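Abbfa_003403 (Acinetobacter baumannii, PDB 4ZXH) is a four-domain nonribosomal peptide synthetase that probably activates an amino acid, carries it on phosphopantetheine, condenses it and releases the product through a thioesterase. Local coordinates at residues K909-V914 and P938-R943; V972-P977 and V995-D1000. All blocks are in the same frame, centred on the assembly; numbering follows the deposited sequence.

Contact 1 (K909-V914 and P938-R943); sequences KLVAYV and PSAFIR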
ATOM      1  N   LYS A 909     -10.143   6.190  -9.906  1.00 44.67           N
ATOM      2  CA  LYS A 909     -10.177   5.901  -8.481  1.00 31.64           C
ATOM      3  C   LYS A 909     -10.563   4.448  -8.232  1.00 32.28           C
ATOM      4  O   LYS A 909     -11.251   3.822  -9.044  1.00 36.63           O
ATOM      5  CB  LYS A 909     -11.162   6.821  -7.762  1.00 30.21           C
ATOM      6  CG  LYS A 909     -10.727   8.266  -7.567  1.00 42.96           C
ATOM      7  CD  LYS A 909     -11.891   9.037  -6.912  1.00 59.07           C
ATOM      8  CE  LYS A 909     -11.579  10.495  -6.576  1.00 63.41           C
ATOM      9  NZ  LYS A 909     -10.565  10.645  -5.491  1.00 66.80           N
ATOM     10  N   LEU A 910     -10.109   3.925  -7.098  1.00 38.14           N
ATOM     11  CA  LEU A 910     -10.398   2.567  -6.649  1.00 34.08           C
ATOM     12  C   LEU A 910     -11.682   2.478  -5.849  1.00 31.55           C
ATOM     13  O   LEU A 910     -11.928   3.331  -4.997  1.00 34.22           O
ATOM     14  CB  LEU A 910      -9.249   2.060  -5.788  1.00 32.71           C
ATOM     15  CG  LEU A 910      -7.972   1.805  -6.559  1.00 31.10           C
ATOM     16  CD1 LEU A 910      -6.851   1.517  -5.576  1.00 33.05           C
ATOM     17  CD2 LEU A 910      -8.215   0.638  -7.446  1.00 22.96           C
ATOM     18  N   VAL A 911     -12.473   1.431  -6.110  1.00 36.27           N
ATOM     19  CA  VAL A 911     -13.727   1.119  -5.392  1.00 23.29           C
ATOM     20  C   VAL A 911     -13.664  -0.263  -4.778  1.00 25.81           C
ATOM     21  O   VAL A 911     -13.291  -1.232  -5.452  1.00 33.37           O
ATOM     22  CB  VAL A 911     -14.948   1.121  -6.326  1.00 31.51           C
ATOM     23  CG1 VAL A 911     -16.249   1.119  -5.529  1.00 21.58           C
ATOM     24  CG2 VAL A 911     -14.887   2.294  -7.244  1.00 50.26           C
ATOM     25  N   ALA A 912     -14.059  -0.386  -3.523  1.00 20.73           N
ATOM     26  CA  ALA A 912     -14.095  -1.705  -2.906  1.00 22.13           C
ATOM     27  C   ALA A 912     -15.515  -2.121  -2.589  1.00 20.83           C
ATOM     28  O   ALA A 912     -16.207  -1.445  -1.820  1.00 24.55           O
ATOM     29  CB  ALA A 912     -13.249  -1.727  -1.641  1.00 20.97           C
ATOM     30  N   TYR A 913     -15.954  -3.225  -3.185  1.00 25.01           N
ATOM     31  CA  TYR A 913     -17.247  -3.833  -2.834  1.00 25.45           C
ATOM     32  C   TYR A 913     -17.023  -4.974  -1.825  1.00 35.95           C
ATOM     33  O   TYR A 913     -16.092  -5.786  -1.995  1.00 28.62           O
ATOM     34  CB  TYR A 913     -17.966  -4.358  -4.084  1.00 21.03           C
ATOM     35  CG  TYR A 913     -18.128  -3.342  -5.192  1.00 20.91           C
ATOM     36  CD1 TYR A 913     -19.310  -2.605  -5.328  1.00 29.90           C
ATOM     37  CD2 TYR A 913     -17.114  -3.122  -6.099  1.00 20.69           C
ATOM     38  CE1 TYR A 913     -19.468  -1.661  -6.340  1.00 23.47           C
ATOM     39  CE2 TYR A 913     -17.251  -2.186  -7.115  1.00 30.66           C
ATOM     40  CZ  TYR A 913     -18.430  -1.459  -7.234  1.00 32.48           C
ATOM     41  OH  TYR A 913     -18.553  -0.529  -8.246  1.00 32.75           O
ATOM     42  N   VAL A 914     -17.835  -5.031  -0.764  1.00 22.51           N
ATOM     43  CA  VAL A 914     -17.654  -6.082   0.243  1.00 23.47           C
ATOM     44  C   VAL A 914     -18.973  -6.720   0.684  1.00 29.66           C
ATOM     45  O   VAL A 914     -20.019  -6.063   0.668  1.00 32.59           O
ATOM     46  CB  VAL A 914     -16.918  -5.543   1.484  1.00 24.13           C
ATOM     47  CG1 VAL A 914     -15.477  -5.154   1.126  1.00 23.33           C
ATOM     48  CG2 VAL A 914     -17.658  -4.358   2.058  1.00 24.62           C
ATOM     49  N   PRO A 938      -8.518   2.140  -1.293  1.00 35.77           N
ATOM     50  CA  PRO A 938      -9.702   2.544  -2.067  1.00 33.05           C
ATOM     51  C   PRO A 938     -10.283   3.869  -1.619  1.00 28.30           C
ATOM     52  O   PRO A 938     -10.221   4.206  -0.438  1.00 30.97           O
ATOM     53  CB  PRO A 938     -10.692   1.404  -1.813  1.00 31.60           C
ATOM     54  CG  PRO A 938      -9.828   0.229  -1.587  1.00 31.51           C
ATOM     55  CD  PRO A 938      -8.650   0.762  -0.797  1.00 37.00           C
ATOM     56  N   SER A 939     -10.835   4.612  -2.570  1.00 33.47           N
ATOM     57  CA  SER A 939     -11.489   5.883  -2.280  1.00 35.44           C
ATOM     58  C   SER A 939     -12.971   5.695  -1.929  1.00 33.83           C
ATOM     59  O   SER A 939     -13.606   6.643  -1.486  1.00 39.43           O
ATOM     60  CB  SER A 939     -11.375   6.831  -3.468  1.00 34.55           C
ATOM     61  OG  SER A 939     -10.079   6.789  -4.027  1.00 43.98           O
ATOM     62  N   ALA A 940     -13.512   4.488  -2.130  1.00 32.97           N
ATOM     63  CA  ALA A 940     -14.927   4.216  -1.851  1.00 33.98           C
ATOM     64  C   ALA A 940     -15.189   2.760  -1.447  1.00 31.76           C
ATOM     65  O   ALA A 940     -14.558   1.833  -1.946  1.00 31.55           O
ATOM     66  CB  ALA A 940     -15.779   4.587  -3.048  1.00 23.56           C
ATOM     67  N   PHE A 941     -16.120   2.588  -0.517  1.00 30.91           N
ATOM     68  CA  PHE A 941     -16.481   1.281   0.027  1.00 27.49           C
ATOM     69  C   PHE A 941     -17.982   1.128  -0.067  1.00 28.16           C
ATOM     70  O   PHE A 941     -18.724   2.000   0.363  1.00 40.27           O
ATOM     71  CB  PHE A 941     -16.022   1.142   1.478  1.00 26.12           C
ATOM     72  CG  PHE A 941     -14.526   1.155   1.640  1.00 28.57           C
ATOM     73  CD1 PHE A 941     -13.820  -0.034   1.800  1.00 28.76           C
ATOM     74  CD2 PHE A 941     -13.820   2.359   1.625  1.00 32.16           C
ATOM     75  CE1 PHE A 941     -12.428  -0.024   1.948  1.00 42.59           C
ATOM     76  CE2 PHE A 941     -12.427   2.379   1.762  1.00 38.00           C
ATOM     77  CZ  PHE A 941     -11.728   1.185   1.925  1.00 38.01           C
ATOM     78  N   ILE A 942     -18.424   0.031  -0.655  1.00 23.03           N
ATOM     79  CA  ILE A 942     -19.836  -0.225  -0.846  1.00 23.59           C
ATOM     80  C   ILE A 942     -20.153  -1.616  -0.309  1.00 23.79           C
ATOM     81  O   ILE A 942     -19.486  -2.588  -0.677  1.00 32.57           O
ATOM     82  CB  ILE A 942     -20.218  -0.128  -2.339  1.00 30.62           C
ATOM     83  CG1 ILE A 942     -19.924   1.266  -2.874  1.00 23.34           C
ATOM     84  CG2 ILE A 942     -21.682  -0.456  -2.565  1.00 23.83           C
ATOM     85  CD1 ILE A 942     -20.073   1.343  -4.372  1.00 23.17           C
ATOM     86  N   ARG A 943     -21.150  -1.725   0.566  1.00 30.13           N
ATOM     87  CA  ARG A 943     -21.590  -3.046   1.014  1.00 29.84           C
ATOM     88  C   ARG A 943     -22.651  -3.605   0.082  1.00 25.63           C
ATOM     89  O   ARG A 943     -23.537  -2.893  -0.369  1.00 30.50           O
ATOM     90  CB  ARG A 943     -22.117  -2.997   2.439  1.00 27.51           C
ATOM     91  CG  ARG A 943     -22.298  -4.355   3.102  1.00 28.52           C
ATOM     92  CD  ARG A 943     -22.699  -4.147   4.543  1.00 30.73           C
ATOM     93  NE  ARG A 943     -23.002  -5.362   5.298  1.00 44.49           N
ATOM     94  CZ  ARG A 943     -23.328  -5.346   6.594  1.00 55.02           C
ATOM     95  NH1 ARG A 943     -23.394  -4.187   7.247  1.00 47.80           N
ATOM     96  NH2 ARG A 943     -23.597  -6.473   7.242  1.00 66.42           N
TER
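Two aromatic rings, Tyr913 and Phe941, lie on opposite faces of a parallel strand pair that closes a beta-alpha-beta unit: strand 907-916, helix 921-931, strand 940-943. Neither ring is met squarely across the pair. Ile942 CD1 approaches Tyr913 CE1 obliquely at 3.6 Å, and Ala912 CB comes to Phe941 CD1 at 3.9 Å. Beyond the pair, Tyr913 makes an edge-to-face contact with Phe960 and bonds through OH to Pro961 O, while Phe941 packs on helix 921-931.

The parallel ladder rests on three well-formed bonds. The bond from Ala912 N to Ala940 O is 2.8 Å long, lies in the carbonyl plane and is nearly straight (171° at the hydrogen). Ile942 N then bonds to Ala912 O, and Val914 N to Ile942 O, each nearly along the C=O axis. Ala912 is therefore held through both its N and its O. At the N-terminal end, Leu910 O receives Ser939 N from above its carbonyl plane at 3.0 Å, and Ala940 N only weakly.

On the Tyr913 face, Ile942 has CG1 anti to its carbonyl carbon (chi1 -61°), which lays the chain beside the tyrosine, pointing the same way. Ile942 CD1 also reaches Val911 CG1 at 4.0 Å, the two side chains crossing obliquely. On the Phe941 face, Pro938 CG rests 3.9 Å from Ala912 CB.

Contact 2 (V972-P977 and V995-D1000); sequences VAPRDP and VGIHDD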
ATOM      1  N   VAL A 972     -15.138  18.749  10.254  1.00 39.30           N
ATOM      2  CA  VAL A 972     -15.680  18.330  11.534  1.00 31.26           C
ATOM      3  C   VAL A 972     -14.835  18.915  12.646  1.00 22.43           C
ATOM      4  O   VAL A 972     -13.624  18.721  12.667  1.00 31.80           O
ATOM      5  CB  VAL A 972     -15.724  16.816  11.643  1.00 31.18           C
ATOM      6  CG1 VAL A 972     -16.011  16.381  13.082  1.00 22.17           C
ATOM      7  CG2 VAL A 972     -16.747  16.276  10.668  1.00 22.59           C
ATOM      8  N   ALA A 973     -15.476  19.654  13.548  1.00 29.23           N
ATOM      9  CA  ALA A 973     -14.791  20.307  14.663  1.00 32.45           C
ATOM     10  C   ALA A 973     -14.324  19.267  15.677  1.00 21.67           C
ATOM     11  O   ALA A 973     -14.947  18.229  15.802  1.00 28.96           O
ATOM     12  CB  ALA A 973     -15.707  21.321  15.314  1.00 20.76           C
ATOM     13  N   PRO A 974     -13.215  19.537  16.392  1.00 28.59           N
ATOM     14  CA  PRO A 974     -12.685  18.647  17.437  1.00 31.08           C
ATOM     15  C   PRO A 974     -13.713  18.389  18.527  1.00 21.73           C
ATOM     16  O   PRO A 974     -14.509  19.266  18.781  1.00 29.44           O
ATOM     17  CB  PRO A 974     -11.485  19.425  17.980  1.00 28.77           C
ATOM     18  CG  PRO A 974     -11.773  20.838  17.626  1.00 27.28           C
ATOM     19  CD  PRO A 974     -12.412  20.760  16.280  1.00 26.75           C
ATOM     20  N   ARG A 975     -13.710  17.218  19.156  1.00 32.45           N
ATOM     21  CA  ARG A 975     -14.842  16.845  20.012  1.00 30.18           C
ATOM     22  C   ARG A 975     -14.500  16.662  21.499  1.00 29.74           C
ATOM     23  O   ARG A 975     -15.390  16.673  22.350  1.00 39.62           O
ATOM     24  CB  ARG A 975     -15.495  15.568  19.456  1.00 33.53           C
ATOM     25  CG  ARG A 975     -16.012  15.724  18.002  1.00 25.36           C
ATOM     26  CD  ARG A 975     -16.200  14.388  17.273  1.00 22.22           C
ATOM     27  NE  ARG A 975     -14.930  13.689  17.092  1.00 29.61           N
ATOM     28  CZ  ARG A 975     -14.823  12.453  16.612  1.00 38.28           C
ATOM     29  NH1 ARG A 975     -15.917  11.789  16.257  1.00 38.82           N
ATOM     30  NH2 ARG A 975     -13.626  11.886  16.475  1.00 35.28           N
ATOM     31  N   ASP A 976     -13.223  16.517  21.824  1.00 20.26           N
ATOM     32  CA  ASP A 976     -12.835  16.370  23.220  1.00 25.36           C
ATOM     33  C   ASP A 976     -11.509  17.107  23.451  1.00 27.68           C
ATOM     34  O   ASP A 976     -10.961  17.679  22.503  1.00 24.22           O
ATOM     35  CB  ASP A 976     -12.776  14.873  23.592  1.00 31.84           C
ATOM     36  CG  ASP A 976     -11.680  14.112  22.865  1.00 33.79           C
ATOM     37  OD1 ASP A 976     -10.980  14.705  22.021  1.00 27.31           O
ATOM     38  OD2 ASP A 976     -11.522  12.897  23.138  1.00 45.36           O
ATOM     39  N   PRO A 977     -11.001  17.136  24.702  1.00 30.62           N
ATOM     40  CA  PRO A 977      -9.727  17.846  24.918  1.00 27.88           C
ATOM     41  C   PRO A 977      -8.531  17.378  24.047  1.00 30.95           C
ATOM     42  O   PRO A 977      -7.687  18.190  23.681  1.00 33.13           O
ATOM     43  CB  PRO A 977      -9.446  17.584  26.403  1.00 23.42           C
ATOM     44  CG  PRO A 977     -10.818  17.527  27.026  1.00 24.28           C
ATOM     45  CD  PRO A 977     -11.682  16.841  25.982  1.00 34.54           C
ATOM     46  N   VAL A 995      -8.751  23.931  11.214  1.00 33.69           N
ATOM     47  CA  VAL A 995      -8.421  22.551  10.882  1.00 24.76           C
ATOM     48  C   VAL A 995      -9.457  21.595  11.432  1.00 29.79           C
ATOM     49  O   VAL A 995      -9.780  21.623  12.617  1.00 36.50           O
ATOM     50  CB  VAL A 995      -7.028  22.154  11.426  1.00 20.15           C
ATOM     51  CG1 VAL A 995      -6.847  20.654  11.441  1.00 16.84           C
ATOM     52  CG2 VAL A 995      -5.920  22.811  10.601  1.00 30.89           C
ATOM     53  N   GLY A 996      -9.983  20.752  10.554  1.00 25.76           N
ATOM     54  CA  GLY A 996     -10.967  19.775  10.953  1.00 27.28           C
ATOM     55  C   GLY A 996     -10.281  18.471  11.265  1.00 26.26           C
ATOM     56  O   GLY A 996      -9.194  18.215  10.774  1.00 29.79           O
ATOM     57  N   ILE A 997     -10.932  17.625  12.052  1.00 26.59           N
ATOM     58  CA  ILE A 997     -10.299  16.404  12.519  1.00 23.51           C
ATOM     59  C   ILE A 997     -10.034  15.372  11.410  1.00 28.08           C
ATOM     60  O   ILE A 997      -9.389  14.361  11.664  1.00 44.87           O
ATOM     61  CB  ILE A 997     -11.135  15.755  13.631  1.00 21.52           C
ATOM     62  CG1 ILE A 997     -12.458  15.225  13.082  1.00 22.90           C
ATOM     63  CG2 ILE A 997     -11.369  16.753  14.774  1.00 19.16           C
ATOM     64  CD1 ILE A 997     -13.284  14.510  14.119  1.00 23.26           C
ATOM     65  N   HIS A 998     -10.491  15.631  10.188  1.00 28.27           N
ATOM     66  CA  HIS A 998     -10.206  14.732   9.061  1.00 31.79           C
ATOM     67  C   HIS A 998      -9.229  15.326   8.046  1.00 30.88           C
ATOM     68  O   HIS A 998      -8.968  14.730   7.013  1.00 30.28           O
ATOM     69  CB  HIS A 998     -11.505  14.333   8.363  1.00 22.53           C
ATOM     70  CG  HIS A 998     -12.402  13.518   9.236  1.00 29.53           C
ATOM     71  ND1 HIS A 998     -13.757  13.754   9.354  1.00 26.27           N
ATOM     72  CD2 HIS A 998     -12.123  12.495  10.078  1.00 25.75           C
ATOM     73  CE1 HIS A 998     -14.277  12.898  10.215  1.00 27.77           C
ATOM     74  NE2 HIS A 998     -13.307  12.121  10.666  1.00 28.08           N
ATOM     75  N   ASP A 999      -8.689  16.499   8.348  1.00 31.24           N
ATOM     76  CA  ASP A 999      -7.691  17.115   7.486  1.00 30.05           C
ATOM     77  C   ASP A 999      -6.361  16.452   7.716  1.00 28.97           C
ATOM     78  O   ASP A 999      -5.939  16.270   8.856  1.00 38.26           O
ATOM     79  CB  ASP A 999      -7.585  18.625   7.739  1.00 32.20           C
ATOM     80  CG  ASP A 999      -8.819  19.380   7.265  1.00 36.96           C
ATOM     81  OD1 ASP A 999      -9.591  18.807   6.460  1.00 36.94           O
ATOM     82  OD2 ASP A 999      -9.018  20.536   7.692  1.00 40.81           O
ATOM     83  N   ASP A1000      -5.704  16.097   6.620  1.00 30.35           N
ATOM     84  CA  ASP A1000      -4.432  15.399   6.675  1.00 26.51           C
ATOM     85  C   ASP A1000      -3.268  16.395   6.793  1.00 27.84           C
ATOM     86  O   ASP A1000      -3.184  17.400   6.072  1.00 25.61           O
ATOM     87  CB  ASP A1000      -4.283  14.500   5.450  1.00 20.04           C
ATOM     88  CG  ASP A1000      -3.009  13.681   5.468  1.00 41.40           C
ATOM     89  OD1 ASP A1000      -1.904  14.270   5.357  1.00 36.64           O
ATOM     90  OD2 ASP A1000      -3.122  12.440   5.583  1.00 39.84           O
TER
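Apolar contact is concentrated on Ile997, whose branches serve different neighbours. Ile997 CG1 is flanked by the backbone N and the carbonyl carbon (chi1 68°), and Ile997 CD1 extends beyond it to Val972 CG1 at 3.5 Å, the two chains crossing obliquely. The other branch, Ile997 CG2, lies 3.5 Å from Pro974 CA. Val972 CG2 leans toward His998 ND1, at 4.1 Å.

Two flat groups border the same isoleucine. Ile997 CD1 stands 3.2 Å above the plane of the Arg975 guanidinium, displaced from the centre of the group, and Ile997 CG1 lies over the centre of the His998 ring. The bend of Arg975 at chi3 (-64°) goes with this placement, its chain crossing Ile997 at about a right angle.

Among hydrogen bonds, one joins the segments: Ile997 N to Val972 O, 3.0 Å and nearly along the C=O axis. Within 995-1000, a type I turn from Gly996 to Asp999 is closed by Asp999 N to Gly996 O. Asp999 OD2 also takes Gly996 N, at 3.0 Å, from above the carboxylate plane.

Polar groups find partners outside the segments. Arg975 forms a salt bridge with Glu979 and bonds to Asn1225, and Pro974 O is hydrogen-bonded to Tyr1194 OH. Asp976 is the N-cap of helix 977-990.

The contact thus joins the loops before and after the first helix of the carrier domain, and its outer partners reach the thioesterase region. Glu979 probably balances much of the arginine charge, and Glu1038 touches both Arg975 and His998, so the charge of the histidine remains unsettled.

How the contacts relate
Contact 1 and contact 2 share no secondary-structure element and follow one another along the chain, with centres 24 Å apart and nearest atoms about 12 Å apart. Both are partly buried; contact 1 lies closer to the chain centre, about 15 Å against 25 Å centre to centre, and buries 547 Å² against 273 Å². Each brings together the elements flanking one helix: 921-931 within the C-terminal adenylation subdomain for contact 1, and 977-990 of the carrier domain for contact 2. Contact 1, between paired strands, relies on repeated backbone bonds, whereas contact 2, between irregular loops, has a single backbone bond across its two segments, with packing around one isoleucine and charged side chains directed to neighbouring elements.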